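Local coordinates for hypothetical protein (Mesorhizobium loti, PDB 2O2X) that removes the C-7 phosphate of D-glycero-beta-D-manno-heptose 1,7-bisphosphate with the help of magnesium, a step in making ADP-heptose, at residues G40-V44 / I55-M61; V75-Q81 / V112-C118. All blocks are in the same frame, centred on the assembly; numbering follows the deposited sequence.

Contact 1 (G40-V44 / I55-M61)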
ATOM      1  N   GLY A  40       4.418  -7.892   4.391  1.00 10.05           N
ATOM      2  CA  GLY A  40       4.959  -7.349   5.633  1.00 10.07           C
ATOM      3  C   GLY A  40       4.051  -6.378   6.377  1.00  9.93           C
ATOM      4  O   GLY A  40       4.338  -5.972   7.522  1.00 10.03           O
ATOM      5  N   THR A  41       2.912  -6.032   5.774  1.00  9.33           N
ATOM      6  CA  THR A  41       2.000  -5.036   6.318  1.00  8.64           C
ATOM      7  C   THR A  41       0.599  -5.628   6.394  1.00  9.34           C
ATOM      8  O   THR A  41       0.086  -5.864   7.494  1.00  8.84           O
ATOM      9  CB  THR A  41       2.060  -3.719   5.503  1.00  9.05           C
ATOM     10  OG1 THR A  41       3.364  -3.156   5.627  1.00 11.62           O
ATOM     11  CG2 THR A  41       1.060  -2.687   5.991  1.00  8.91           C
ATOM     12  N   ILE A  42       0.001  -5.955   5.245  1.00  8.08           N
ATOM     13  CA  ILE A  42      -1.272  -6.624   5.176  1.00  7.72           C
ATOM     14  C   ILE A  42      -1.134  -8.117   5.333  1.00 10.07           C
ATOM     15  O   ILE A  42      -1.929  -8.722   6.057  1.00  9.31           O
ATOM     16  CB  ILE A  42      -1.973  -6.284   3.834  1.00  8.34           C
ATOM     17  CG1 ILE A  42      -2.254  -4.793   3.753  1.00  8.70           C
ATOM     18  CG2 ILE A  42      -3.267  -7.105   3.676  1.00 11.40           C
ATOM     19  CD1 ILE A  42      -2.768  -4.367   2.381  1.00  8.58           C
ATOM     20  N   ASN A  43      -0.168  -8.702   4.655  1.00  9.80           N
ATOM     21  CA  ASN A  43       0.086 -10.136   4.790  1.00  9.50           C
ATOM     22  C   ASN A  43       1.482 -10.375   5.303  1.00 10.12           C
ATOM     23  O   ASN A  43       2.358  -9.499   5.255  1.00  9.37           O
ATOM     24  CB  ASN A  43      -0.168 -10.892   3.469  1.00  9.29           C
ATOM     25  CG  ASN A  43       0.710 -10.431   2.332  1.00 11.23           C
ATOM     26  OD1 ASN A  43       0.336  -9.527   1.609  1.00 13.49           O
ATOM     27  ND2 ASN A  43       1.877 -11.045   2.168  1.00 13.67           N
ATOM     28  N   VAL A  44       1.694 -11.556   5.856  1.00  9.23           N
ATOM     29  CA  VAL A  44       2.982 -11.908   6.374  1.00 11.00           C
ATOM     30  C   VAL A  44       4.006 -11.920   5.236  1.00 11.14           C
ATOM     31  O   VAL A  44       3.743 -12.450   4.143  1.00 11.24           O
ATOM     32  CB  VAL A  44       2.928 -13.280   7.078  1.00 11.47           C
ATOM     33  CG1 VAL A  44       4.325 -13.715   7.527  1.00 15.40           C
ATOM     34  CG2 VAL A  44       1.986 -13.235   8.265  1.00 13.38           C
ATOM     35  N   ILE A  55      -0.368 -17.597   1.694  1.00 14.13           N
ATOM     36  CA  ILE A  55      -0.719 -16.249   2.201  1.00 14.40           C
ATOM     37  C   ILE A  55      -1.432 -16.321   3.551  1.00 14.27           C
ATOM     38  O   ILE A  55      -2.405 -17.076   3.731  1.00 14.23           O
ATOM     39  CB  ILE A  55      -1.590 -15.509   1.170  1.00 12.69           C
ATOM     40  CG1 ILE A  55      -0.747 -15.123  -0.041  1.00 15.50           C
ATOM     41  CG2 ILE A  55      -2.272 -14.273   1.766  1.00 15.27           C
ATOM     42  CD1 ILE A  55       0.183 -13.896   0.187  1.00 17.66           C
ATOM     43  N   VAL A  56      -0.953 -15.508   4.494  1.00 13.03           N
ATOM     44  CA  VAL A  56      -1.565 -15.345   5.807  1.00 12.95           C
ATOM     45  C   VAL A  56      -1.648 -13.858   6.111  1.00  9.80           C
ATOM     46  O   VAL A  56      -0.652 -13.167   5.980  1.00 10.86           O
ATOM     47  CB  VAL A  56      -0.693 -16.024   6.879  1.00 14.84           C
ATOM     48  CG1 VAL A  56      -1.237 -15.798   8.270  1.00 18.94           C
ATOM     49  CG2 VAL A  56      -0.589 -17.504   6.579  1.00 18.03           C
ATOM     50  N   LEU A  57      -2.817 -13.393   6.532  1.00 11.16           N
ATOM     51  CA  LEU A  57      -2.976 -12.004   6.935  1.00 10.51           C
ATOM     52  C   LEU A  57      -2.236 -11.694   8.226  1.00 11.67           C
ATOM     53  O   LEU A  57      -2.081 -12.560   9.098  1.00 12.16           O
ATOM     54  CB  LEU A  57      -4.431 -11.657   7.106  1.00 11.64           C
ATOM     55  CG  LEU A  57      -5.343 -11.756   5.887  1.00 11.88           C
ATOM     56  CD1 LEU A  57      -6.689 -11.233   6.225  1.00 12.20           C
ATOM     57  CD2 LEU A  57      -4.771 -11.014   4.723  1.00 14.74           C
ATOM     58  N   ARG A  58      -1.769 -10.454   8.348  1.00 10.17           N
ATOM     59  CA  ARG A  58      -1.325  -9.900   9.631  1.00  9.78           C
ATOM     60  C   ARG A  58      -2.548  -9.322  10.330  1.00 11.06           C
ATOM     61  O   ARG A  58      -3.069  -8.282   9.923  1.00 10.59           O
ATOM     62  CB  ARG A  58      -0.237  -8.847   9.433  1.00 10.62           C
ATOM     63  CG  ARG A  58       1.031  -9.382   8.802  1.00 10.68           C
ATOM     64  CD  ARG A  58       2.126  -8.362   8.708  1.00  9.51           C
ATOM     65  NE  ARG A  58       2.624  -7.921  10.028  1.00  9.16           N
ATOM     66  CZ  ARG A  58       2.308  -6.791  10.639  1.00  9.85           C
ATOM     67  NH1 ARG A  58       1.504  -5.877  10.091  1.00  9.35           N
ATOM     68  NH2 ARG A  58       2.820  -6.560  11.835  1.00 10.29           N
ATOM     69  N   PRO A  59      -3.055 -10.004  11.379  1.00 12.94           N
ATOM     70  CA  PRO A  59      -4.318  -9.481  11.937  1.00 13.67           C
ATOM     71  C   PRO A  59      -4.205  -8.092  12.528  1.00 11.85           C
ATOM     72  O   PRO A  59      -5.188  -7.373  12.586  1.00 13.91           O
ATOM     73  CB  PRO A  59      -4.697 -10.521  13.013  1.00 15.98           C
ATOM     74  CG  PRO A  59      -3.899 -11.753  12.642  1.00 18.35           C
ATOM     75  CD  PRO A  59      -2.617 -11.238  12.061  1.00 15.01           C
ATOM     76  N   GLN A  60      -3.016  -7.696  12.917  1.00 12.32           N
ATOM     77  CA  GLN A  60      -2.871  -6.368  13.537  1.00 13.84           C
ATOM     78  C   GLN A  60      -3.047  -5.199  12.548  1.00 11.72           C
ATOM     79  O   GLN A  60      -3.193  -4.065  12.969  1.00 11.48           O
ATOM     80  CB  GLN A  60      -1.582  -6.276  14.353  1.00 18.68           C
ATOM     81  CG  GLN A  60      -0.309  -6.578  13.644  1.00 16.70           C
ATOM     82  CD  GLN A  60       0.120  -8.055  13.703  1.00 16.43           C
ATOM     83  OE1 GLN A  60      -0.504  -8.937  13.089  1.00 16.22           O
ATOM     84  NE2 GLN A  60       1.220  -8.318  14.384  1.00 17.10           N
HETATM   85  N   MSE A  61      -3.091  -5.493  11.248  1.00  9.66           N
HETATM   86  CA  MSE A  61      -3.416  -4.456  10.259  1.00  9.20           C
HETATM   87  C   MSE A  61      -4.925  -4.307  10.064  1.00  9.15           C
HETATM   88  O   MSE A  61      -5.408  -3.316   9.518  1.00  9.69           O
HETATM   89  CB  MSE A  61      -2.737  -4.735   8.903  1.00  9.40           C
HETATM   90  CG  MSE A  61      -2.628  -3.527   7.986  1.00 11.35           C
HETATM   91 SE   MSE A  61      -1.829  -1.924   8.716  0.75  9.77          SE
HETATM   92  CE  MSE A  61      -0.335  -2.720   9.611  1.00 11.88           C
TER
HETATM   93  O   HOH W   1      -4.243  -7.749   7.381  1.00 11.42           O
HETATM   94  O   HOH W   2       1.819 -14.280   3.708  1.00 17.00           O

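Contact 2 (V75-Q81 / V112-C118)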
ATOM      1  N   VAL A  75      -8.617   3.035   0.651  1.00  7.27           N
ATOM      2  CA  VAL A  75      -7.446   2.257   1.021  1.00  8.18           C
ATOM      3  C   VAL A  75      -6.741   1.807  -0.240  1.00  8.06           C
ATOM      4  O   VAL A  75      -7.323   1.143  -1.094  1.00  7.83           O
ATOM      5  CB  VAL A  75      -7.831   1.067   1.908  1.00  7.98           C
ATOM      6  CG1 VAL A  75      -6.602   0.220   2.219  1.00  9.17           C
ATOM      7  CG2 VAL A  75      -8.545   1.537   3.213  1.00  9.91           C
ATOM      8  N   VAL A  76      -5.486   2.223  -0.385  1.00  8.30           N
ATOM      9  CA  VAL A  76      -4.718   2.029  -1.600  1.00  7.24           C
ATOM     10  C   VAL A  76      -3.487   1.193  -1.308  1.00  7.02           C
ATOM     11  O   VAL A  76      -2.628   1.582  -0.515  1.00  8.19           O
ATOM     12  CB  VAL A  76      -4.304   3.368  -2.244  1.00  7.71           C
ATOM     13  CG1 VAL A  76      -3.510   3.139  -3.505  1.00  9.72           C
ATOM     14  CG2 VAL A  76      -5.542   4.247  -2.523  1.00  7.82           C
ATOM     15  N   VAL A  77      -3.424   0.013  -1.938  1.00  7.55           N
ATOM     16  CA  VAL A  77      -2.275  -0.892  -1.775  1.00  7.48           C
ATOM     17  C   VAL A  77      -1.216  -0.471  -2.770  1.00  7.84           C
ATOM     18  O   VAL A  77      -1.512  -0.343  -3.954  1.00  8.09           O
ATOM     19  CB  VAL A  77      -2.676  -2.350  -1.990  1.00  8.13           C
ATOM     20  CG1 VAL A  77      -1.437  -3.267  -1.878  1.00  9.59           C
ATOM     21  CG2 VAL A  77      -3.749  -2.770  -0.967  1.00  8.98           C
ATOM     22  N   VAL A  78       0.002  -0.250  -2.307  1.00  7.57           N
ATOM     23  CA  VAL A  78       1.133   0.153  -3.180  1.00  6.94           C
ATOM     24  C   VAL A  78       2.282  -0.807  -2.871  1.00 10.46           C
ATOM     25  O   VAL A  78       2.826  -0.824  -1.768  1.00  9.62           O
ATOM     26  CB  VAL A  78       1.565   1.637  -3.014  1.00  7.98           C
ATOM     27  CG1 VAL A  78       0.536   2.534  -3.628  1.00  9.29           C
ATOM     28  CG2 VAL A  78       1.795   2.009  -1.536  1.00  9.59           C
ATOM     29  N   THR A  79       2.617  -1.663  -3.828  1.00  6.67           N
ATOM     30  CA  THR A  79       3.512  -2.804  -3.537  1.00  6.75           C
ATOM     31  C   THR A  79       4.576  -2.940  -4.619  1.00  8.06           C
ATOM     32  O   THR A  79       4.259  -2.942  -5.806  1.00  8.38           O
ATOM     33  CB  THR A  79       2.721  -4.134  -3.361  1.00  9.79           C
ATOM     34  OG1 THR A  79       3.611  -5.240  -3.183  1.00  9.77           O
ATOM     35  CG2 THR A  79       1.825  -4.455  -4.526  1.00  9.28           C
ATOM     36  N   ASN A  80       5.832  -3.090  -4.204  1.00  7.83           N
ATOM     37  CA  ASN A  80       6.904  -3.489  -5.100  1.00  6.66           C
ATOM     38  C   ASN A  80       6.895  -5.023  -5.164  1.00  9.43           C
ATOM     39  O   ASN A  80       6.854  -5.720  -4.154  1.00 11.70           O
ATOM     40  CB  ASN A  80       8.293  -3.085  -4.599  1.00  6.55           C
ATOM     41  CG  ASN A  80       8.593  -1.564  -4.647  1.00  9.33           C
ATOM     42  OD1 ASN A  80       7.880  -0.771  -5.270  1.00  8.25           O
ATOM     43  ND2 ASN A  80       9.711  -1.167  -4.008  1.00 10.00           N
ATOM     44  N   GLN A  81       6.926  -5.547  -6.380  1.00  7.99           N
ATOM     45  CA  GLN A  81       6.960  -6.970  -6.665  1.00  7.41           C
ATOM     46  C   GLN A  81       8.184  -7.306  -7.503  1.00  7.24           C
ATOM     47  O   GLN A  81       8.078  -7.759  -8.667  1.00  9.20           O
ATOM     48  CB  GLN A  81       5.646  -7.371  -7.352  1.00 10.11           C
ATOM     49  CG  GLN A  81       4.413  -7.218  -6.451  1.00  7.91           C
ATOM     50  CD  GLN A  81       4.317  -8.300  -5.404  1.00 10.24           C
ATOM     51  OE1 GLN A  81       4.528  -9.489  -5.697  1.00 11.58           O
ATOM     52  NE2 GLN A  81       3.982  -7.913  -4.175  1.00 11.26           N
ATOM     53  N   VAL A 112     -10.148  -3.116   0.239  1.00 11.18           N
ATOM     54  CA  VAL A 112      -9.326  -2.046  -0.302  1.00  8.78           C
ATOM     55  C   VAL A 112     -10.002  -1.511  -1.567  1.00  9.80           C
ATOM     56  O   VAL A 112     -10.982  -2.089  -2.070  1.00 10.95           O
ATOM     57  CB  VAL A 112      -7.891  -2.493  -0.588  1.00  9.28           C
ATOM     58  CG1 VAL A 112      -7.272  -3.214   0.630  1.00 10.92           C
ATOM     59  CG2 VAL A 112      -7.791  -3.356  -1.804  1.00 10.37           C
ATOM     60  N   ASP A 113      -9.490  -0.387  -2.056  1.00  8.01           N
ATOM     61  CA  ASP A 113     -10.112   0.369  -3.157  1.00 10.77           C
ATOM     62  C   ASP A 113      -9.258   0.511  -4.410  1.00  9.61           C
ATOM     63  O   ASP A 113      -9.756   0.827  -5.492  1.00  9.35           O
ATOM     64  CB  ASP A 113     -10.530   1.711  -2.612  1.00  9.49           C
ATOM     65  CG  ASP A 113     -11.493   1.555  -1.458  1.00 10.41           C
ATOM     66  OD1 ASP A 113     -12.633   1.061  -1.741  1.00 12.28           O
ATOM     67  OD2 ASP A 113     -11.112   1.831  -0.292  1.00 11.81           O
HETATM   68  N   MSE A 114      -7.958   0.264  -4.288  1.00  9.26           N
HETATM   69  CA  MSE A 114      -7.088   0.302  -5.459  1.00  9.59           C
HETATM   70  C   MSE A 114      -5.827  -0.494  -5.129  1.00  8.63           C
HETATM   71  O   MSE A 114      -5.373  -0.499  -3.969  1.00  9.51           O
HETATM   72  CB  MSE A 114      -6.746   1.737  -5.831  1.00  8.81           C
HETATM   73  CG  MSE A 114      -5.899   1.882  -7.063  1.00  8.23           C
HETATM   74 SE   MSE A 114      -5.656   3.685  -7.703  0.75 12.65          SE
HETATM   75  CE  MSE A 114      -7.355   3.892  -8.582  1.00 18.85           C
ATOM     76  N   VAL A 115      -5.287  -1.170  -6.134  1.00  7.56           N
ATOM     77  CA  VAL A 115      -3.979  -1.845  -6.021  1.00  7.93           C
ATOM     78  C   VAL A 115      -3.048  -1.347  -7.116  1.00  8.87           C
ATOM     79  O   VAL A 115      -3.415  -1.399  -8.299  1.00  8.47           O
ATOM     80  CB  VAL A 115      -4.128  -3.377  -6.159  1.00 10.55           C
ATOM     81  CG1 VAL A 115      -2.758  -4.077  -6.142  1.00 12.11           C
ATOM     82  CG2 VAL A 115      -5.030  -3.933  -5.055  1.00 12.23           C
ATOM     83  N   LEU A 116      -1.855  -0.884  -6.734  1.00  7.78           N
ATOM     84  CA  LEU A 116      -0.769  -0.587  -7.665  1.00  7.46           C
ATOM     85  C   LEU A 116       0.426  -1.449  -7.314  1.00  6.56           C
ATOM     86  O   LEU A 116       0.728  -1.663  -6.135  1.00  8.18           O
ATOM     87  CB  LEU A 116      -0.374   0.881  -7.691  1.00  9.54           C
ATOM     88  CG  LEU A 116      -1.542   1.850  -7.926  1.00  7.64           C
ATOM     89  CD1 LEU A 116      -2.133   2.336  -6.628  1.00  9.23           C
ATOM     90  CD2 LEU A 116      -1.061   3.097  -8.677  1.00  9.97           C
ATOM     91  N   ALA A 117       1.083  -1.985  -8.331  1.00  6.14           N
ATOM     92  CA  ALA A 117       2.254  -2.810  -8.138  1.00  7.05           C
ATOM     93  C   ALA A 117       3.300  -2.534  -9.201  1.00  7.16           C
ATOM     94  O   ALA A 117       2.968  -2.249 -10.373  1.00  7.96           O
ATOM     95  CB  ALA A 117       1.883  -4.285  -8.156  1.00  8.15           C
ATOM     96  N   CYS A 118       4.551  -2.591  -8.787  1.00  8.70           N
ATOM     97  CA  CYS A 118       5.707  -2.292  -9.648  1.00  7.36           C
ATOM     98  C   CYS A 118       6.693  -3.442  -9.628  1.00  7.59           C
ATOM     99  O   CYS A 118       7.221  -3.778  -8.571  1.00  9.01           O
ATOM    100  CB  CYS A 118       6.393  -1.027  -9.210  1.00  7.84           C
ATOM    101  SG  CYS A 118       7.754  -0.609 -10.370  1.00 11.51           S
TER

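Contact 1 (G40-V44 / I55-M61)
Ile-42 and Thr-41 meet Leu-57 and Met-61 in the apolar middle of this contact. CG2 of Ile-42 lies 4.3 Å from Leu-57 CD2, while CG2 of Thr-41 packs on the methyl end of selenomethionine Met-61, 3.9 Å from its CE. Met-61 reaches there because its chain is bent at both chi2 (52°) and chi3 (44°), which brings SE and CE against the Thr-41 methyl. Ile-42 and Leu-57 also rest on helix 91-107. Both segments belong to the long loop that follows strand 34-36 of the Rossmann-like HAD core, and a lone backbone bridge between Asn-43 and Leu-57 draws its two limbs together. Around that bridge, Val-44 N donates to Val-56 O at 2.8 Å and Arg-58 N to Ile-42 O at 2.9 Å; a water also joins Ile-42 O to Arg-58 O. Farther out lies the Arg-58 guanidinium, with Gly-40 O over one face and Thr-41 O at its edge. NH1 gives Thr-41 O an in-plane bond of 3.0 Å, on a carbonyl lone pair, and NE bonds to a glycerol that probably came from the crystallisation liquor. At the other end Asn-43 ND2 donates to Val-44 O (3.1 Å) and to Asp-39, probably a magnesium ligand.

Contact 2 (V75-Q81 / V112-C118)
Leu-116 and Val-76 project from the same face of two parallel strands, and their side chains approach obliquely, with Leu-116 CD1 only 3.5 Å from Val-76 CG1. Val-78 instead lies alongside Leu-116, pointing the same way, its CG1 4.0 Å from that CD1 methyl. On the reverse face Val-77 turns CG2 to Val-112 CG1 at 3.9 Å; at the strand start the Val-75 side chain crosses that of Val-112 at about a right angle. Farther along this face, Thr-79 turns CG2 to the Ala-117 methyl (3.6 Å); chi1 of 176° sets OG1 opposite the backbone N, where it accepts a bond from Gln-81 NE2 (2.9 Å). The same amide nitrogen also donates to Asp-39, so Gln-81 links Thr-79, which by similarity stabilises the phosphoryl group, to the probable proton donor. From Val-76 and Met-114 onward the backbones form a parallel ladder, including Leu-116 N to Val-77 O at 2.9 Å; before it, Val-75 O accepts from Asp-113 N and weakly from Met-114 N. There Asp-113 OD2 takes Val-75 N on its anti lone pair (2.9 Å, 171° at the hydrogen), while OD1 forms a salt bridge with Arg-25. Replacing Asp-113 by an alanine is likely to leave Val-75 N without this acceptor and Arg-25 without its carboxylate mate. Strand 34-36 flanks strand 75-80 and strand 17-21 flanks strand 114-118; helix 141-150 covers the Leu-116 face and helix 91-107 the Ala-117 face.

Overall arrangement
From the N terminus, the chain passes through strand 34-36 and enters the loop holding contact 1, which closes a short excursion of ten residues without helix or strand. Helix 62-71 then leads into strand 75-80, where contact 2 begins. The connection to strand 114-118 is longer, thirty residues that are mostly helical, and forms a right-handed beta-alpha-beta crossover through helix 91-107. The two closures follow in series, neither enclosing nor crossing the other. Their centres are about 14 Å apart, yet they touch where Ile-42 CD1 packs on Val-77 CG2 at 3.8 Å. Contact 1 joins two parts of the loop that follows the probable nucleophile Asp-37, and contact 2 joins neighbouring strands of the central sheet.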